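Local coordinates for DUF4848 domain-containing protein (Bacteroides thetaiotaomicron, PDB 4LB8) that is of unknown function but carries a putative lipoprotein signal and so probably works at the cell envelope of this gut bacterium, at residues Y209-R220 and E266-G277. Numbering follows the deposited sequence.
Sequences YSTTYHAKVNLR and ECTGTIEIWSRG
W274 lays its indole across the neighbouring strand, with H214 CB beneath one face, 3.4 Å from the centroid of the five-membered ring in a CH-pi contact. The indole reaches over because its CG is set between the backbone N and the carbonyl carbon (chi1 70°), turning the ring toward strand 213-220. The imidazole of H214 continues from that CB with its plane only 22° from the indole's, but slid aside so the rings barely overlap; its ND1 is held by D247. At the far rim of the indole, K216 passes obliquely, CD 3.8 Å from W274 CH2, before a bend at chi3 carries its amine to E272. There K216 NZ meets E272 OE1 on its syn side at 3.2 Å, in a salt bridge; Y280 OH also binds the lysine, and R283 pairs with E272 OE1 too, so two cations share that oxygen. With an alanine at W274 the indole face over H214 CB is lost, which would probably open a gap beside the K216 methylenes and leave the imidazole held mainly by D247. Farther along the same face, R220 folds back on T268, R220 NH2 making a weak bond of 3.0 Å to T268 OG1. The other face is largely apolar: V217 CG2 and I271 CG2 lie side by side, 4.2 Å apart, and I273 CD1 approaches A215 CB and Y213 CB. Y213 and I273 meet F196 of strand 191-201, V217 meets F259 of strand 254-262, and Y213 OH bonds to G252 O. Between the faces, paired backbone bonds join H214 with W274, K216 with E272 and N218 with T270. The result illustrates an amphipathic antiparallel beta ladder: two central strands of a four-stranded sheet, mainly hydrophobic against a second sheet, as in a beta-sandwich.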
ATOM      1  N   TYR A 209      -5.651 -20.003  -3.240  1.00 52.14           N
ATOM      2  CA  TYR A 209      -6.304 -20.801  -2.197  1.00 54.81           C
ATOM      3  C   TYR A 209      -7.802 -20.475  -2.181  1.00 58.57           C
ATOM      4  O   TYR A 209      -8.182 -19.368  -2.561  1.00 59.28           O
ATOM      5  CB  TYR A 209      -5.640 -20.551  -0.819  1.00 58.24           C
ATOM      6  CG  TYR A 209      -6.215 -19.383  -0.034  1.00 62.88           C
ATOM      7  CD1 TYR A 209      -6.057 -18.068  -0.476  1.00 64.87           C
ATOM      8  CD2 TYR A 209      -6.916 -19.594   1.150  1.00 64.54           C
ATOM      9  CE1 TYR A 209      -6.610 -16.994   0.229  1.00 66.56           C
ATOM     10  CE2 TYR A 209      -7.484 -18.531   1.856  1.00 65.30           C
ATOM     11  CZ  TYR A 209      -7.325 -17.231   1.394  1.00 75.06           C
ATOM     12  OH  TYR A 209      -7.883 -16.181   2.096  1.00 77.95           O
ATOM     13  N   SER A 210      -8.633 -21.400  -1.715  1.00 54.31           N
ATOM     14  CA  SER A 210     -10.082 -21.195  -1.649  1.00 53.83           C
ATOM     15  C   SER A 210     -10.494 -20.217  -0.547  1.00 55.34           C
ATOM     16  O   SER A 210      -9.921 -20.262   0.531  1.00 56.19           O
ATOM     17  CB  SER A 210     -10.793 -22.526  -1.435  1.00 59.67           C
ATOM     18  OG  SER A 210     -10.575 -23.404  -2.527  1.00 73.40           O
ATOM     19  N   THR A 211     -11.495 -19.345  -0.811  1.00 49.01           N
ATOM     20  CA  THR A 211     -12.029 -18.379   0.171  1.00 47.05           C
ATOM     21  C   THR A 211     -13.507 -18.036  -0.127  1.00 49.26           C
ATOM     22  O   THR A 211     -14.076 -18.502  -1.122  1.00 50.28           O
ATOM     23  CB  THR A 211     -11.156 -17.087   0.216  1.00 50.40           C
ATOM     24  OG1 THR A 211     -11.407 -16.385   1.436  1.00 54.42           O
ATOM     25  CG2 THR A 211     -11.420 -16.143  -0.950  1.00 43.96           C
ATOM     26  N   THR A 212     -14.117 -17.217   0.738  1.00 43.68           N
ATOM     27  CA  THR A 212     -15.462 -16.680   0.565  1.00 43.01           C
ATOM     28  C   THR A 212     -15.273 -15.216   0.180  1.00 46.25           C
ATOM     29  O   THR A 212     -14.529 -14.530   0.870  1.00 46.70           O
ATOM     30  CB  THR A 212     -16.289 -16.874   1.847  1.00 51.61           C
ATOM     31  OG1 THR A 212     -16.664 -18.251   1.936  1.00 55.25           O
ATOM     32  CG2 THR A 212     -17.541 -16.020   1.871  1.00 48.82           C
ATOM     33  N   TYR A 213     -15.894 -14.752  -0.929  1.00 40.97           N
ATOM     34  CA  TYR A 213     -15.772 -13.356  -1.365  1.00 38.80           C
ATOM     35  C   TYR A 213     -16.972 -12.552  -0.919  1.00 43.17           C
ATOM     36  O   TYR A 213     -18.089 -13.075  -0.802  1.00 42.87           O
ATOM     37  CB  TYR A 213     -15.591 -13.217  -2.878  1.00 37.76           C
ATOM     38  CG  TYR A 213     -14.415 -13.989  -3.418  1.00 37.22           C
ATOM     39  CD1 TYR A 213     -14.561 -15.304  -3.859  1.00 39.62           C
ATOM     40  CD2 TYR A 213     -13.163 -13.403  -3.517  1.00 36.39           C
ATOM     41  CE1 TYR A 213     -13.479 -16.018  -4.364  1.00 39.87           C
ATOM     42  CE2 TYR A 213     -12.077 -14.107  -4.020  1.00 37.06           C
ATOM     43  CZ  TYR A 213     -12.237 -15.415  -4.440  1.00 44.00           C
ATOM     44  OH  TYR A 213     -11.152 -16.102  -4.922  1.00 47.56           O
ATOM     45  N   HIS A 214     -16.709 -11.264  -0.664  1.00 40.07           N
ATOM     46  CA  HIS A 214     -17.640 -10.258  -0.171  1.00 39.48           C
ATOM     47  C   HIS A 214     -17.441  -8.953  -0.932  1.00 42.76           C
ATOM     48  O   HIS A 214     -16.351  -8.382  -0.955  1.00 39.18           O
ATOM     49  CB  HIS A 214     -17.443 -10.035   1.330  1.00 39.91           C
ATOM     50  CG  HIS A 214     -17.594 -11.263   2.173  1.00 43.51           C
ATOM     51  ND1 HIS A 214     -18.832 -11.857   2.375  1.00 45.73           N
ATOM     52  CD2 HIS A 214     -16.659 -11.955   2.863  1.00 45.24           C
ATOM     53  CE1 HIS A 214     -18.603 -12.897   3.154  1.00 46.03           C
ATOM     54  NE2 HIS A 214     -17.316 -12.980   3.500  1.00 46.14           N
ATOM     55  N   ALA A 215     -18.508  -8.512  -1.586  1.00 40.56           N
ATOM     56  CA  ALA A 215     -18.489  -7.296  -2.369  1.00 39.05           C
ATOM     57  C   ALA A 215     -19.701  -6.450  -2.061  1.00 42.07           C
ATOM     58  O   ALA A 215     -20.732  -6.958  -1.603  1.00 42.80           O
ATOM     59  CB  ALA A 215     -18.441  -7.633  -3.856  1.00 39.06           C
ATOM     60  N   LYS A 216     -19.529  -5.148  -2.268  1.00 36.68           N
ATOM     61  CA  LYS A 216     -20.500  -4.072  -2.164  1.00 36.51           C
ATOM     62  C   LYS A 216     -20.435  -3.315  -3.496  1.00 39.49           C
ATOM     63  O   LYS A 216     -19.428  -2.685  -3.830  1.00 39.31           O
ATOM     64  CB  LYS A 216     -20.190  -3.177  -0.956  1.00 38.65           C
ATOM     65  CG  LYS A 216     -20.918  -3.587   0.316  1.00 42.10           C
ATOM     66  CD  LYS A 216     -20.408  -2.821   1.552  1.00 52.11           C
ATOM     67  CE  LYS A 216     -20.986  -1.420   1.699  1.00 63.84           C
ATOM     68  NZ  LYS A 216     -20.103  -0.525   2.504  1.00 66.85           N
ATOM     69  N   VAL A 217     -21.478  -3.458  -4.288  1.00 35.84           N
ATOM     70  CA  VAL A 217     -21.558  -2.927  -5.649  1.00 34.15           C
ATOM     71  C   VAL A 217     -22.631  -1.832  -5.718  1.00 38.81           C
ATOM     72  O   VAL A 217     -23.762  -2.035  -5.259  1.00 38.15           O
ATOM     73  CB  VAL A 217     -21.880  -4.118  -6.612  1.00 36.01           C
ATOM     74  CG1 VAL A 217     -21.993  -3.673  -8.073  1.00 35.17           C
ATOM     75  CG2 VAL A 217     -20.875  -5.262  -6.455  1.00 34.74           C
ATOM     76  N   ASN A 218     -22.280  -0.673  -6.279  1.00 36.19           N
ATOM     77  CA  ASN A 218     -23.262   0.405  -6.483  1.00 36.98           C
ATOM     78  C   ASN A 218     -23.014   0.979  -7.859  1.00 40.17           C
ATOM     79  O   ASN A 218     -22.106   1.801  -8.011  1.00 39.31           O
ATOM     80  CB  ASN A 218     -23.198   1.480  -5.386  1.00 34.69           C
ATOM     81  CG  ASN A 218     -24.296   2.514  -5.472  1.00 59.85           C
ATOM     82  OD1 ASN A 218     -25.320   2.350  -6.141  1.00 56.97           O
ATOM     83  ND2 ASN A 218     -24.098   3.617  -4.800  1.00 58.56           N
ATOM     84  N   LEU A 219     -23.768   0.503  -8.862  1.00 37.23           N
ATOM     85  CA  LEU A 219     -23.541   0.901 -10.251  1.00 38.89           C
ATOM     86  C   LEU A 219     -24.761   1.469 -10.945  1.00 44.92           C
ATOM     87  O   LEU A 219     -25.873   0.981 -10.749  1.00 44.17           O
ATOM     88  CB  LEU A 219     -23.029  -0.294 -11.095  1.00 38.49           C
ATOM     89  CG  LEU A 219     -21.735  -0.985 -10.660  1.00 42.27           C
ATOM     90  CD1 LEU A 219     -21.415  -2.169 -11.574  1.00 41.86           C
ATOM     91  CD2 LEU A 219     -20.584  -0.020 -10.614  1.00 43.48           C
ATOM     92  N   ARG A 220     -24.518   2.463 -11.820  1.00 43.75           N
ATOM     93  CA  ARG A 220     -25.535   3.101 -12.662  1.00 46.26           C
ATOM     94  C   ARG A 220     -25.511   2.479 -14.051  1.00 50.09           C
ATOM     95  O   ARG A 220     -24.433   2.163 -14.551  1.00 50.73           O
ATOM     96  CB  ARG A 220     -25.321   4.621 -12.752  1.00 48.69           C
ATOM     97  CG  ARG A 220     -26.070   5.401 -11.680  1.00 58.71           C
ATOM     98  CD  ARG A 220     -25.426   6.745 -11.353  1.00 80.02           C
ATOM     99  NE  ARG A 220     -23.957   6.799 -11.506  1.00 95.06           N
ATOM    100  CZ  ARG A 220     -23.056   6.474 -10.573  1.00102.36           C
ATOM    101  NH1 ARG A 220     -23.449   5.998  -9.394  1.00 94.73           N
ATOM    102  NH2 ARG A 220     -21.757   6.597 -10.822  1.00 70.67           N
ATOM    103  N   GLU A 266     -23.032   4.234 -20.710  1.00 52.32           N
ATOM    104  CA  GLU A 266     -21.994   4.169 -19.680  1.00 50.89           C
ATOM    105  C   GLU A 266     -22.488   3.518 -18.397  1.00 50.88           C
ATOM    106  O   GLU A 266     -23.590   3.804 -17.906  1.00 49.57           O
ATOM    107  CB  GLU A 266     -21.439   5.558 -19.357  1.00 53.42           C
ATOM    108  CG  GLU A 266     -20.500   6.105 -20.420  1.00 73.27           C
ATOM    109  CD  GLU A 266     -20.677   7.578 -20.738  1.00108.48           C
ATOM    110  OE1 GLU A 266     -20.695   8.397 -19.788  1.00108.26           O
ATOM    111  OE2 GLU A 266     -20.773   7.917 -21.942  1.00106.33           O
ATOM    112  N   CYS A 267     -21.629   2.654 -17.852  1.00 45.38           N
ATOM    113  CA  CYS A 267     -21.812   1.953 -16.597  1.00 44.05           C
ATOM    114  C   CYS A 267     -20.761   2.440 -15.624  1.00 49.20           C
ATOM    115  O   CYS A 267     -19.559   2.149 -15.761  1.00 49.42           O
ATOM    116  CB  CYS A 267     -21.757   0.447 -16.793  1.00 43.58           C
ATOM    117  SG  CYS A 267     -21.907  -0.487 -15.260  1.00 46.50           S
ATOM    118  N   THR A 268     -21.216   3.281 -14.682  1.00 45.16           N
ATOM    119  CA  THR A 268     -20.363   3.931 -13.696  1.00 42.40           C
ATOM    120  C   THR A 268     -20.823   3.588 -12.275  1.00 44.22           C
ATOM    121  O   THR A 268     -21.908   3.060 -12.080  1.00 45.39           O
ATOM    122  CB  THR A 268     -20.345   5.443 -13.960  1.00 43.33           C
ATOM    123  OG1 THR A 268     -21.641   5.959 -13.713  1.00 51.19           O
ATOM    124  CG2 THR A 268     -19.934   5.802 -15.400  1.00 36.38           C
ATOM    125  N   GLY A 269     -19.971   3.865 -11.305  1.00 39.20           N
ATOM    126  CA  GLY A 269     -20.225   3.627  -9.896  1.00 38.18           C
ATOM    127  C   GLY A 269     -18.986   3.161  -9.167  1.00 41.54           C
ATOM    128  O   GLY A 269     -17.858   3.427  -9.606  1.00 39.82           O
ATOM    129  N   THR A 270     -19.193   2.464  -8.037  1.00 38.65           N
ATOM    130  CA  THR A 270     -18.110   1.939  -7.192  1.00 37.52           C
ATOM    131  C   THR A 270     -18.272   0.437  -6.854  1.00 41.42           C
ATOM    132  O   THR A 270     -19.383  -0.109  -6.852  1.00 41.85           O
ATOM    133  CB  THR A 270     -18.012   2.740  -5.870  1.00 42.09           C
ATOM    134  OG1 THR A 270     -19.190   2.564  -5.055  1.00 39.22           O
ATOM    135  CG2 THR A 270     -17.707   4.218  -6.093  1.00 38.67           C
ATOM    136  N   ILE A 271     -17.141  -0.205  -6.555  1.00 36.41           N
ATOM    137  CA  ILE A 271     -17.049  -1.581  -6.059  1.00 34.54           C
ATOM    138  C   ILE A 271     -16.098  -1.594  -4.850  1.00 39.31           C
ATOM    139  O   ILE A 271     -15.132  -0.806  -4.789  1.00 36.70           O
ATOM    140  CB  ILE A 271     -16.644  -2.636  -7.116  1.00 35.55           C
ATOM    141  CG1 ILE A 271     -15.321  -2.245  -7.845  1.00 34.84           C
ATOM    142  CG2 ILE A 271     -17.816  -2.905  -8.081  1.00 35.67           C
ATOM    143  CD1 ILE A 271     -14.486  -3.399  -8.460  1.00 34.00           C
ATOM    144  N   GLU A 272     -16.418  -2.469  -3.883  1.00 36.91           N
ATOM    145  CA  GLU A 272     -15.659  -2.757  -2.666  1.00 36.32           C
ATOM    146  C   GLU A 272     -15.538  -4.269  -2.551  1.00 39.64           C
ATOM    147  O   GLU A 272     -16.545  -4.971  -2.731  1.00 37.45           O
ATOM    148  CB  GLU A 272     -16.344  -2.178  -1.420  1.00 38.33           C
ATOM    149  CG  GLU A 272     -16.394  -0.667  -1.375  1.00 44.27           C
ATOM    150  CD  GLU A 272     -17.386  -0.144  -0.362  1.00 55.96           C
ATOM    151  OE1 GLU A 272     -17.455  -0.720   0.746  1.00 52.70           O
ATOM    152  OE2 GLU A 272     -18.110   0.824  -0.679  1.00 51.76           O
ATOM    153  N   ILE A 273     -14.310  -4.773  -2.264  1.00 35.27           N
ATOM    154  CA  ILE A 273     -14.006  -6.205  -2.173  1.00 32.83           C
ATOM    155  C   ILE A 273     -13.212  -6.528  -0.905  1.00 39.59           C
ATOM    156  O   ILE A 273     -12.218  -5.854  -0.595  1.00 39.61           O
ATOM    157  CB  ILE A 273     -13.238  -6.685  -3.466  1.00 33.01           C
ATOM    158  CG1 ILE A 273     -13.053  -8.227  -3.567  1.00 31.31           C
ATOM    159  CG2 ILE A 273     -11.895  -5.973  -3.649  1.00 32.96           C
ATOM    160  CD1 ILE A 273     -14.361  -9.093  -3.889  1.00 24.96           C
ATOM    161  N   TRP A 274     -13.633  -7.599  -0.211  1.00 36.73           N
ATOM    162  CA  TRP A 274     -12.942  -8.210   0.925  1.00 37.27           C
ATOM    163  C   TRP A 274     -13.241  -9.731   0.893  1.00 42.23           C
ATOM    164  O   TRP A 274     -13.884 -10.191  -0.047  1.00 40.13           O
ATOM    165  CB  TRP A 274     -13.246  -7.532   2.280  1.00 36.38           C
ATOM    166  CG  TRP A 274     -14.638  -7.730   2.820  1.00 37.86           C
ATOM    167  CD1 TRP A 274     -15.018  -8.581   3.817  1.00 41.40           C
ATOM    168  CD2 TRP A 274     -15.816  -6.998   2.446  1.00 37.87           C
ATOM    169  NE1 TRP A 274     -16.373  -8.480   4.037  1.00 41.43           N
ATOM    170  CE2 TRP A 274     -16.885  -7.496   3.230  1.00 42.08           C
ATOM    171  CE3 TRP A 274     -16.082  -5.980   1.502  1.00 38.11           C
ATOM    172  CZ2 TRP A 274     -18.203  -7.041   3.075  1.00 40.91           C
ATOM    173  CZ3 TRP A 274     -17.382  -5.495   1.391  1.00 39.27           C
ATOM    174  CH2 TRP A 274     -18.423  -6.029   2.165  1.00 40.62           C
ATOM    175  N   SER A 275     -12.677 -10.524   1.827  1.00 41.38           N
ATOM    176  CA  SER A 275     -12.876 -11.983   1.819  1.00 41.71           C
ATOM    177  C   SER A 275     -12.908 -12.512   3.237  1.00 46.80           C
ATOM    178  O   SER A 275     -12.918 -11.718   4.177  1.00 46.93           O
ATOM    179  CB  SER A 275     -11.778 -12.683   1.000  1.00 44.12           C
ATOM    180  OG  SER A 275     -10.497 -12.665   1.614  1.00 51.74           O
ATOM    181  N   ARG A 276     -12.936 -13.847   3.401  1.00 44.39           N
ATOM    182  CA  ARG A 276     -12.857 -14.487   4.714  1.00 45.31           C
ATOM    183  C   ARG A 276     -11.504 -14.134   5.390  1.00 49.13           C
ATOM    184  O   ARG A 276     -11.471 -13.849   6.584  1.00 48.71           O
ATOM    185  CB  ARG A 276     -13.008 -15.998   4.555  1.00 45.72           C
ATOM    186  CG  ARG A 276     -13.240 -16.764   5.855  1.00 53.94           C
ATOM    187  CD  ARG A 276     -13.507 -18.224   5.570  1.00 69.07           C
ATOM    188  NE  ARG A 276     -12.442 -18.825   4.758  1.00 87.62           N
ATOM    189  CZ  ARG A 276     -12.516 -20.028   4.195  1.00 97.16           C
ATOM    190  NH1 ARG A 276     -13.596 -20.779   4.356  1.00 85.04           N
ATOM    191  NH2 ARG A 276     -11.498 -20.495   3.478  1.00 74.70           N
ATOM    192  N   GLY A 277     -10.429 -14.095   4.595  1.00 45.45           N
ATOM    193  CA  GLY A 277      -9.085 -13.758   5.058  1.00 44.09           C
ATOM    194  C   GLY A 277      -8.764 -12.279   5.153  1.00 45.55           C
ATOM    195  O   GLY A 277      -7.900 -11.911   5.947  1.00 46.55           O
TER
HETATM  196  O   HOH W   1      -8.297 -13.591   0.541  1.00 34.60           O
HETATM  197  O   HOH W   2     -19.666   0.240  -3.592  1.00 44.28           O